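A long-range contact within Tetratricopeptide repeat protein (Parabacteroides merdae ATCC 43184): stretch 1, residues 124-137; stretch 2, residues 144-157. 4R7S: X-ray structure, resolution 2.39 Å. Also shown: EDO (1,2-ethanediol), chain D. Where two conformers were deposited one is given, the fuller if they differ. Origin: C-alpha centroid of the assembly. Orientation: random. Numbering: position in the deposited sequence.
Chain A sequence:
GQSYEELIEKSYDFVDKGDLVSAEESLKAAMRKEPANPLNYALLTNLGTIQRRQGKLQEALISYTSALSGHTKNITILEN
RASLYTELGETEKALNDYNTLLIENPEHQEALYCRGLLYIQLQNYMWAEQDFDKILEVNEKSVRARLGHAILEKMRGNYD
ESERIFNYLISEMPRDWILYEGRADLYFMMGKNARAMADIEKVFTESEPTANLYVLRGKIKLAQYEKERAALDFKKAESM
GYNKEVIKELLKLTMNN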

ATOM      1  N   ASN A 124      -1.075  17.230  -2.994  1.00 51.21           N
ATOM      2  CA  ASN A 124      -2.428  17.753  -3.247  1.00 52.65           C
ATOM      3  C   ASN A 124      -3.355  17.505  -2.012  1.00 57.81           C
ATOM      4  O   ASN A 124      -4.264  16.662  -2.035  1.00 58.92           O
ATOM      5  N   TYR A 125      -3.107  18.285  -0.951  1.00 52.37           N
ATOM      6  CA  TYR A 125      -3.669  18.184   0.399  1.00 50.08           C
ATOM      7  C   TYR A 125      -5.172  18.441   0.498  1.00 53.78           C
ATOM      8  O   TYR A 125      -5.851  17.712   1.240  1.00 53.67           O
HETATM    9  N   MSE A 126      -5.694  19.437  -0.236  1.00 49.85           N
HETATM   10  CA  MSE A 126      -7.127  19.721  -0.206  0.80 50.33           C
HETATM   11  C   MSE A 126      -7.906  18.574  -0.802  1.00 52.09           C
HETATM   12  O   MSE A 126      -8.946  18.216  -0.241  1.00 52.07           O
ATOM     13  N   TRP A 127      -7.406  17.960  -1.905  1.00 46.86           N
ATOM     14  CA  TRP A 127      -8.150  16.838  -2.502  1.00 46.78           C
ATOM     15  C   TRP A 127      -8.063  15.573  -1.632  1.00 49.54           C
ATOM     16  O   TRP A 127      -9.043  14.828  -1.602  1.00 49.19           O
ATOM     17  N   ALA A 128      -6.936  15.357  -0.895  1.00 45.04           N
ATOM     18  CA  ALA A 128      -6.790  14.212   0.023  1.00 44.19           C
ATOM     19  C   ALA A 128      -7.806  14.329   1.168  1.00 49.11           C
ATOM     20  O   ALA A 128      -8.550  13.390   1.452  1.00 49.00           O
ATOM     21  N   GLU A 129      -7.904  15.530   1.733  1.00 46.72           N
ATOM     22  CA  GLU A 129      -8.820  15.898   2.807  1.00 46.50           C
ATOM     23  C   GLU A 129     -10.266  15.534   2.429  1.00 50.52           C
ATOM     24  O   GLU A 129     -10.966  14.893   3.217  1.00 50.91           O
ATOM     25  N   GLN A 130     -10.687  15.905   1.197  1.00 45.53           N
ATOM     26  CA  GLN A 130     -12.040  15.674   0.692  1.00 44.58           C
ATOM     27  C   GLN A 130     -12.352  14.165   0.524  1.00 45.43           C
ATOM     28  O   GLN A 130     -13.476  13.744   0.808  1.00 43.52           O
ATOM     29  N   ASP A 131     -11.339  13.358   0.162  1.00 41.81           N
ATOM     30  CA  ASP A 131     -11.473  11.907   0.013  1.00 41.07           C
ATOM     31  C   ASP A 131     -11.593  11.207   1.367  1.00 42.20           C
ATOM     32  O   ASP A 131     -12.352  10.241   1.472  1.00 41.18           O
ATOM     33  N   PHE A 132     -10.877  11.689   2.402  1.00 37.15           N
ATOM     34  CA  PHE A 132     -10.997  11.083   3.739  1.00 35.61           C
ATOM     35  C   PHE A 132     -12.332  11.511   4.372  1.00 40.56           C
ATOM     36  O   PHE A 132     -13.004  10.682   4.995  1.00 40.99           O
ATOM     37  N   ASP A 133     -12.781  12.746   4.088  1.00 37.08           N
ATOM     38  CA  ASP A 133     -14.091  13.206   4.573  1.00 37.46           C
ATOM     39  C   ASP A 133     -15.222  12.392   3.942  1.00 44.50           C
ATOM     40  O   ASP A 133     -16.163  12.035   4.645  1.00 45.57           O
ATOM     41  N   LYS A 134     -15.111  12.065   2.626  1.00 41.26           N
ATOM     42  CA  LYS A 134     -16.104  11.269   1.891  1.00 41.21           C
ATOM     43  C   LYS A 134     -16.289   9.924   2.555  1.00 45.09           C
ATOM     44  O   LYS A 134     -17.426   9.484   2.667  1.00 46.38           O
ATOM     45  N   ILE A 135     -15.184   9.275   3.005  1.00 40.47           N
ATOM     46  CA  ILE A 135     -15.235   7.988   3.713  1.00 39.08           C
ATOM     47  C   ILE A 135     -16.029   8.155   5.019  1.00 45.70           C
ATOM     48  O   ILE A 135     -16.992   7.428   5.241  1.00 45.46           O
ATOM     49  N   LEU A 136     -15.660   9.140   5.848  1.00 43.82           N
ATOM     50  CA  LEU A 136     -16.334   9.394   7.124  1.00 44.72           C
ATOM     51  C   LEU A 136     -17.822   9.786   6.971  1.00 50.61           C
ATOM     52  O   LEU A 136     -18.608   9.570   7.891  1.00 50.82           O
ATOM     53  N   GLU A 137     -18.200  10.330   5.813  1.00 47.42           N
ATOM     54  CA  GLU A 137     -19.573  10.718   5.500  1.00 47.95           C
ATOM     55  C   GLU A 137     -20.392   9.439   5.215  1.00 53.98           C
ATOM     56  O   GLU A 137     -21.595   9.421   5.508  1.00 55.61           O
ATOM     57  N   ARG A 144      -9.264   4.198   9.378  1.00 44.86           N
ATOM     58  CA  ARG A 144      -8.250   4.548   8.381  1.00 43.86           C
ATOM     59  C   ARG A 144      -8.512   5.913   7.742  1.00 44.69           C
ATOM     60  O   ARG A 144      -7.546   6.554   7.325  1.00 45.32           O
ATOM     61  N   ALA A 145      -9.768   6.392   7.732  1.00 38.65           N
ATOM     62  CA  ALA A 145     -10.073   7.719   7.205  1.00 37.64           C
ATOM     63  C   ALA A 145      -9.450   8.799   8.119  1.00 41.13           C
ATOM     64  O   ALA A 145      -8.826   9.743   7.630  1.00 40.95           O
ATOM     65  N   ARG A 146      -9.543   8.585   9.445  1.00 37.09           N
ATOM     66  CA  ARG A 146      -8.991   9.458  10.482  1.00 36.24           C
ATOM     67  C   ARG A 146      -7.469   9.428  10.402  1.00 38.87           C
ATOM     68  O   ARG A 146      -6.845  10.475  10.492  1.00 37.70           O
ATOM     69  N   LEU A 147      -6.885   8.255  10.130  1.00 36.55           N
ATOM     70  CA  LEU A 147      -5.441   8.101   9.955  1.00 37.42           C
ATOM     71  C   LEU A 147      -4.967   8.835   8.712  1.00 42.46           C
ATOM     72  O   LEU A 147      -3.929   9.476   8.737  1.00 43.12           O
ATOM     73  N   GLY A 148      -5.761   8.778   7.649  1.00 40.07           N
ATOM     74  CA  GLY A 148      -5.492   9.521   6.427  1.00 39.73           C
ATOM     75  C   GLY A 148      -5.349  10.998   6.746  1.00 41.51           C
ATOM     76  O   GLY A 148      -4.375  11.625   6.328  1.00 39.64           O
ATOM     77  N   HIS A 149      -6.287  11.536   7.552  1.00 38.13           N
ATOM     78  CA  HIS A 149      -6.272  12.925   8.015  1.00 38.99           C
ATOM     79  C   HIS A 149      -5.010  13.213   8.844  1.00 42.28           C
ATOM     80  O   HIS A 149      -4.373  14.243   8.633  1.00 41.62           O
ATOM     81  N   ALA A 150      -4.624  12.274   9.734  1.00 38.02           N
ATOM     82  CA  ALA A 150      -3.440  12.385  10.570  1.00 36.89           C
ATOM     83  C   ALA A 150      -2.156  12.498   9.715  1.00 39.43           C
ATOM     84  O   ALA A 150      -1.317  13.385   9.964  1.00 39.57           O
ATOM     85  N   ILE A 151      -2.027  11.634   8.700  1.00 34.48           N
ATOM     86  CA  ILE A 151      -0.851  11.608   7.806  1.00 34.41           C
ATOM     87  C   ILE A 151      -0.823  12.893   6.984  1.00 37.25           C
ATOM     88  O   ILE A 151       0.216  13.527   6.897  1.00 37.00           O
ATOM     89  N   LEU A 152      -1.970  13.291   6.433  1.00 35.92           N
ATOM     90  CA  LEU A 152      -2.167  14.519   5.649  1.00 37.03           C
ATOM     91  C   LEU A 152      -1.709  15.780   6.410  1.00 40.07           C
ATOM     92  O   LEU A 152      -0.950  16.587   5.869  1.00 40.49           O
ATOM     93  N   GLU A 153      -2.180  15.935   7.659  1.00 35.63           N
ATOM     94  CA  GLU A 153      -1.886  17.080   8.523  1.00 34.34           C
ATOM     95  C   GLU A 153      -0.425  17.177   8.829  1.00 39.52           C
ATOM     96  O   GLU A 153       0.127  18.279   8.780  1.00 41.35           O
ATOM     97  N   LYS A 154       0.216  16.035   9.116  1.00 35.27           N
ATOM     98  CA  LYS A 154       1.656  15.945   9.329  1.00 34.39           C
ATOM     99  C   LYS A 154       2.405  16.439   8.054  1.00 39.62           C
ATOM    100  O   LYS A 154       3.283  17.285   8.151  1.00 41.19           O
HETATM  101  N   MSE A 155       2.040  15.933   6.863  1.00 35.79           N
HETATM  102  CA  MSE A 155       2.713  16.328   5.608  1.00 35.34           C
HETATM  103  C   MSE A 155       2.507  17.822   5.254  1.00 44.41           C
HETATM  104  O   MSE A 155       3.369  18.424   4.601  1.00 46.29           O
ATOM    105  N   ARG A 156       1.372  18.404   5.689  1.00 40.78           N
ATOM    106  CA  ARG A 156       1.009  19.818   5.533  1.00 40.08           C
ATOM    107  C   ARG A 156       1.772  20.738   6.505  1.00 42.68           C
ATOM    108  O   ARG A 156       1.760  21.955   6.342  1.00 43.29           O
ATOM    109  N   GLY A 157       2.322  20.158   7.560  1.00 38.02           N
ATOM    110  CA  GLY A 157       2.993  20.899   8.623  1.00 37.64           C
ATOM    111  C   GLY A 157       2.064  21.274   9.771  1.00 43.58           C
ATOM    112  O   GLY A 157       2.469  22.057  10.634  1.00 44.44           O
TER

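The strongest polar link between the two stretches is the salt bridge of Glu129 with Arg156. Arg156 NH2 donates to Glu129 OE1 at 2.8 Å with an N-H...acceptor angle of 154°, and Arg156 NH1 reaches the same Glu129 OE1 at 3.2 Å and 132°, a weak bond. Both residues set out sideways, so the contact depends on side-chain length: Glu129 is extended (chi1 t, chi2 t), while Arg156 bends through chi1 m, an off-rotamer chi2 of -139° and chi3 m. Glu153 steadies the guanidinium from its own stretch, with Arg156 NE to Glu153 OE1 at 3.0 Å and Arg156 NH2 to Glu153 OE2 at 3.1 Å, both at 162°.

A second polar contact is weaker. His149 NE2 donates to Asp133 OD1 at 3.0 Å, but the angle of 123° is poor. His149 (chi1 m) nevertheless fits as a knob among Glu129, Phe132, Asp133 and Leu136. Phe132 CB lies over its face, 3.7 Å from the ring centroid and 19° off the normal, and the edge of the Phe132 ring is turned toward that imidazole, with planes at 68°.

Near the start of the first helix, water 1 joins the stretches: it lies 2.9 Å from Tyr125 OH and donates to Met155 O at 3.2 Å.

The helices run nearly antiparallel, at 160° with axes 8.8 Å apart at closest approach, and bury 754 Å² in total. They come nearest in backbone register at Phe132 and Ala145, whose CA atoms are 4.9 Å apart. Phe132 (chi1 m) points toward the second helix, and Gly148 CA sits 3.6 Å from its ring centroid, 10° off the normal. An ideal CB on Gly148 would fall 2.4 Å from Phe132 CE1, a clash, so the close CH-pi approach requires the bare glycine. Ala145 also points in, its CB meeting Leu136 CG at 3.7 Å and Ile135 CG2 at 3.9 Å; both partners are m,t rotamers.

Toward the other end, Leu152 (t,p) points in and places CD1 3.5 Å from Tyr125 CD1 and 3.9 Å from Ala128 CB. Tyr125 (chi1 m) is further lined by Met155, a selenomethionine, through Tyr125 CE1 to Met155 CB at 3.8 Å. Over one face of the tyrosine ring lies Arg156 CG, 3.9 Å from the centroid, so the arginine supplies apolar packing as well as charge. The ethanediol does not bridge: its O1 accepts a weak 3.3 Å bond from Lys154 NZ.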

ATOM      1  CB  ASN A 124      -2.997  17.119  -4.509  1.00 55.23           C
ATOM      2  CG  ASN A 124      -4.032  17.970  -5.176  1.00 88.02           C
ATOM      3  OD1 ASN A 124      -4.808  18.708  -4.529  1.00 86.52           O
ATOM      4  ND2 ASN A 124      -4.047  17.883  -6.500  1.00 80.60           N
ATOM      5  CB  TYR A 125      -2.883  19.090   1.365  1.00 49.37           C
ATOM      6  CG  TYR A 125      -1.397  18.758   1.374  1.00 48.75           C
ATOM      7  CD1 TYR A 125      -0.952  17.447   1.551  1.00 49.14           C
ATOM      8  CD2 TYR A 125      -0.440  19.748   1.166  1.00 49.39           C
ATOM      9  CE1 TYR A 125       0.405  17.130   1.539  1.00 48.19           C
ATOM     10  CE2 TYR A 125       0.924  19.448   1.173  1.00 50.27           C
ATOM     11  CZ  TYR A 125       1.342  18.132   1.338  1.00 57.59           C
ATOM     12  OH  TYR A 125       2.687  17.822   1.345  1.00 58.77           O
HETATM   13  CB  MSE A 126      -7.494  21.038  -0.920  0.80 54.19           C
HETATM   14  CG  MSE A 126      -7.199  22.308  -0.088  0.80 63.00           C
HETATM   15 SE   MSE A 126      -7.802  22.257   1.801  0.60 72.03          SE
HETATM   16  CE  MSE A 126      -9.789  21.701   1.504  0.80 68.76           C
ATOM     17  CB  TRP A 127      -7.751  16.516  -3.953  1.00 45.57           C
ATOM     18  CG  TRP A 127      -7.833  17.601  -4.998  1.00 47.39           C
ATOM     19  CD1 TRP A 127      -7.232  17.576  -6.225  1.00 50.71           C
ATOM     20  CD2 TRP A 127      -8.545  18.851  -4.930  1.00 47.61           C
ATOM     21  NE1 TRP A 127      -7.511  18.729  -6.919  1.00 50.97           N
ATOM     22  CE2 TRP A 127      -8.318  19.529  -6.151  1.00 52.57           C
ATOM     23  CE3 TRP A 127      -9.384  19.450  -3.973  1.00 49.10           C
ATOM     24  CZ2 TRP A 127      -8.884  20.779  -6.433  1.00 52.57           C
ATOM     25  CZ3 TRP A 127      -9.888  20.720  -4.222  1.00 51.65           C
ATOM     26  CH2 TRP A 127      -9.654  21.364  -5.448  1.00 53.13           C
ATOM     27  CB  ALA A 128      -5.383  14.149   0.573  1.00 44.12           C
ATOM     28  CB  GLU A 129      -8.692  17.411   3.059  1.00 47.84           C
ATOM     29  CG  GLU A 129      -9.014  17.842   4.476  1.00 61.64           C
ATOM     30  CD  GLU A 129      -9.123  19.341   4.671  1.00 82.21           C
ATOM     31  OE1 GLU A 129      -8.114  20.053   4.458  1.00 62.79           O
ATOM     32  OE2 GLU A 129     -10.224  19.805   5.041  1.00 85.09           O
ATOM     33  CB  GLN A 130     -12.269  16.463  -0.606  1.00 46.35           C
ATOM     34  CG  GLN A 130     -12.316  17.970  -0.337  1.00 64.20           C
ATOM     35  CD  GLN A 130     -12.477  18.856  -1.556  1.00 89.45           C
ATOM     36  OE1 GLN A 130     -13.191  18.530  -2.514  1.00 88.46           O
ATOM     37  NE2 GLN A 130     -11.891  20.051  -1.495  1.00 78.48           N
ATOM     38  CB  ASP A 131     -10.303  11.316  -0.799  1.00 42.94           C
ATOM     39  CG  ASP A 131     -10.423  11.486  -2.313  1.00 48.49           C
ATOM     40  OD1 ASP A 131     -11.481  11.974  -2.782  1.00 49.58           O
ATOM     41  OD2 ASP A 131      -9.460  11.143  -3.022  1.00 49.55           O
ATOM     42  CB  PHE A 132      -9.788  11.389   4.632  1.00 35.71           C
ATOM     43  CG  PHE A 132      -8.474  10.939   4.029  1.00 36.12           C
ATOM     44  CD1 PHE A 132      -8.294   9.621   3.609  1.00 38.08           C
ATOM     45  CD2 PHE A 132      -7.417  11.830   3.879  1.00 37.96           C
ATOM     46  CE1 PHE A 132      -7.095   9.215   3.016  1.00 38.89           C
ATOM     47  CE2 PHE A 132      -6.202  11.416   3.309  1.00 40.64           C
ATOM     48  CZ  PHE A 132      -6.051  10.114   2.881  1.00 38.77           C
ATOM     49  CB  ASP A 133     -14.296  14.698   4.305  1.00 38.60           C
ATOM     50  CG  ASP A 133     -13.496  15.625   5.205  1.00 49.39           C
ATOM     51  OD1 ASP A 133     -13.187  15.224   6.361  1.00 45.80           O
ATOM     52  OD2 ASP A 133     -13.219  16.778   4.776  1.00 61.48           O
ATOM     53  CB  LYS A 134     -15.717  11.090   0.402  1.00 43.48           C
ATOM     54  CG  LYS A 134     -16.867  10.635  -0.516  1.00 55.34           C
ATOM     55  CD  LYS A 134     -17.910  11.728  -0.818  1.00 62.92           C
ATOM     56  CE  LYS A 134     -19.130  11.198  -1.528  1.00 66.51           C
ATOM     57  NZ  LYS A 134     -20.159  12.256  -1.720  1.00 82.83           N
ATOM     58  CB  ILE A 135     -13.831   7.382   3.987  1.00 39.87           C
ATOM     59  CG1 ILE A 135     -13.036   7.220   2.682  1.00 38.65           C
ATOM     60  CG2 ILE A 135     -13.976   6.037   4.734  1.00 40.14           C
ATOM     61  CD1 ILE A 135     -11.621   6.802   2.791  1.00 40.79           C
ATOM     62  CB  LEU A 136     -15.582  10.464   7.906  1.00 44.28           C
ATOM     63  CG  LEU A 136     -14.301   9.964   8.531  1.00 47.72           C
ATOM     64  CD1 LEU A 136     -13.364  11.104   8.802  1.00 48.30           C
ATOM     65  CD2 LEU A 136     -14.583   9.101   9.765  1.00 46.58           C
ATOM     66  CB  GLU A 137     -19.549  11.697   4.305  1.00 49.36           C
ATOM     67  CG  GLU A 137     -20.836  11.939   3.537  1.00 58.36           C
ATOM     68  CD  GLU A 137     -20.646  12.740   2.258  1.00 89.23           C
ATOM     69  OE1 GLU A 137     -19.702  13.566   2.199  1.00 85.28           O
ATOM     70  OE2 GLU A 137     -21.440  12.536   1.309  1.00 90.29           O
ATOM     71  CB  ARG A 144      -8.035   3.456   7.311  1.00 44.51           C
ATOM     72  CG  ARG A 144      -9.209   3.167   6.408  1.00 46.86           C
ATOM     73  CD  ARG A 144      -8.901   2.006   5.492  1.00 50.83           C
ATOM     74  NE  ARG A 144      -9.970   1.881   4.507  1.00 60.44           N
ATOM     75  CZ  ARG A 144      -9.901   1.160   3.396  1.00 70.07           C
ATOM     76  NH1 ARG A 144      -8.810   0.449   3.122  1.00 48.46           N
ATOM     77  NH2 ARG A 144     -10.922   1.138   2.549  1.00 53.42           N
ATOM     78  CB  ALA A 145     -11.565   7.904   7.094  1.00 38.50           C
ATOM     79  CB  ARG A 146      -9.517   9.066  11.889  1.00 34.18           C
ATOM     80  CG  ARG A 146     -11.029   9.314  12.052  1.00 37.21           C
ATOM     81  CD  ARG A 146     -11.530   9.209  13.491  1.00 42.95           C
ATOM     82  NE  ARG A 146     -12.982   9.379  13.552  1.00 45.73           N
ATOM     83  CZ  ARG A 146     -13.626  10.541  13.676  1.00 60.82           C
ATOM     84  NH1 ARG A 146     -12.948  11.677  13.805  1.00 46.23           N
ATOM     85  NH2 ARG A 146     -14.950  10.574  13.681  1.00 53.55           N
ATOM     86  CB  LEU A 147      -5.106   6.620   9.850  1.00 38.33           C
ATOM     87  CG  LEU A 147      -3.653   6.229  10.009  1.00 43.60           C
ATOM     88  CD1 LEU A 147      -3.167   6.476  11.430  1.00 43.62           C
ATOM     89  CD2 LEU A 147      -3.491   4.768   9.692  1.00 46.26           C
ATOM     90  CB  HIS A 149      -7.538  13.251   8.838  1.00 39.95           C
ATOM     91  CG  HIS A 149      -8.738  13.565   7.996  1.00 43.51           C
ATOM     92  ND1 HIS A 149      -8.717  14.581   7.055  1.00 45.56           N
ATOM     93  CD2 HIS A 149      -9.971  13.014   8.015  1.00 45.33           C
ATOM     94  CE1 HIS A 149      -9.927  14.612   6.533  1.00 45.41           C
ATOM     95  NE2 HIS A 149     -10.719  13.693   7.086  1.00 45.79           N
ATOM     96  CB  ALA A 150      -3.352  11.187  11.511  1.00 37.00           C
ATOM     97  CB  ILE A 151      -0.828  10.316   6.928  1.00 37.10           C
ATOM     98  CG1 ILE A 151      -0.670   9.069   7.823  1.00 36.90           C
ATOM     99  CG2 ILE A 151       0.281  10.365   5.846  1.00 35.87           C
ATOM    100  CD1 ILE A 151      -1.343   7.848   7.262  1.00 46.97           C
ATOM    101  CB  LEU A 152      -3.663  14.631   5.315  1.00 38.06           C
ATOM    102  CG  LEU A 152      -4.152  15.934   4.736  1.00 45.07           C
ATOM    103  CD1 LEU A 152      -3.592  16.135   3.367  1.00 47.08           C
ATOM    104  CD2 LEU A 152      -5.629  15.938   4.643  1.00 46.90           C
ATOM    105  CB  GLU A 153      -2.710  17.036   9.810  1.00 34.66           C
ATOM    106  CG  GLU A 153      -4.187  17.344   9.601  1.00 37.32           C
ATOM    107  CD  GLU A 153      -4.618  18.632   8.912  1.00 52.46           C
ATOM    108  OE1 GLU A 153      -3.754  19.441   8.501  1.00 37.22           O
ATOM    109  OE2 GLU A 153      -5.847  18.832   8.788  1.00 59.19           O
ATOM    110  CB  LYS A 154       2.023  14.488   9.650  1.00 36.10           C
ATOM    111  CG  LYS A 154       3.526  14.203   9.561  1.00 42.02           C
ATOM    112  CD  LYS A 154       3.862  12.736   9.739  1.00 39.32           C
ATOM    113  CE  LYS A 154       3.853  11.978   8.436  1.00 37.88           C
ATOM    114  NZ  LYS A 154       3.978  10.532   8.703  1.00 48.33           N
HETATM  115  CB  MSE A 155       2.267  15.440   4.454  1.00 35.72           C
HETATM  116  CG  MSE A 155       2.619  13.957   4.647  1.00 39.76           C
HETATM  117 SE   MSE A 155       4.489  13.525   5.071  0.75 45.13          SE
HETATM  118  CE  MSE A 155       5.409  14.661   3.685  1.00 43.96           C
ATOM    119  CB  ARG A 156      -0.469  19.967   5.866  1.00 39.97           C
ATOM    120  CG  ARG A 156      -1.373  19.800   4.737  1.00 43.71           C
ATOM    121  CD  ARG A 156      -2.440  20.835   4.854  1.00 43.71           C
ATOM    122  NE  ARG A 156      -3.576  20.347   5.615  1.00 35.09           N
ATOM    123  CZ  ARG A 156      -4.777  20.166   5.100  1.00 55.38           C
ATOM    124  NH1 ARG A 156      -5.002  20.423   3.815  1.00 44.97           N
ATOM    125  NH2 ARG A 156      -5.773  19.733   5.867  1.00 40.71           N
TER
HETATM  126  C1  EDO D 302       3.485   7.785   6.406  1.00 67.57           C
HETATM  127  O1  EDO D 302       3.446   9.063   5.782  1.00 65.06           O
HETATM  128  C2  EDO D 302       2.132   7.014   6.241  1.00 70.28           C
HETATM  129  O2  EDO D 302       1.818   6.712   4.885  1.00 72.21           O
HETATM  130  O   HOH W   1       4.394  20.045   1.998  1.00 59.00           O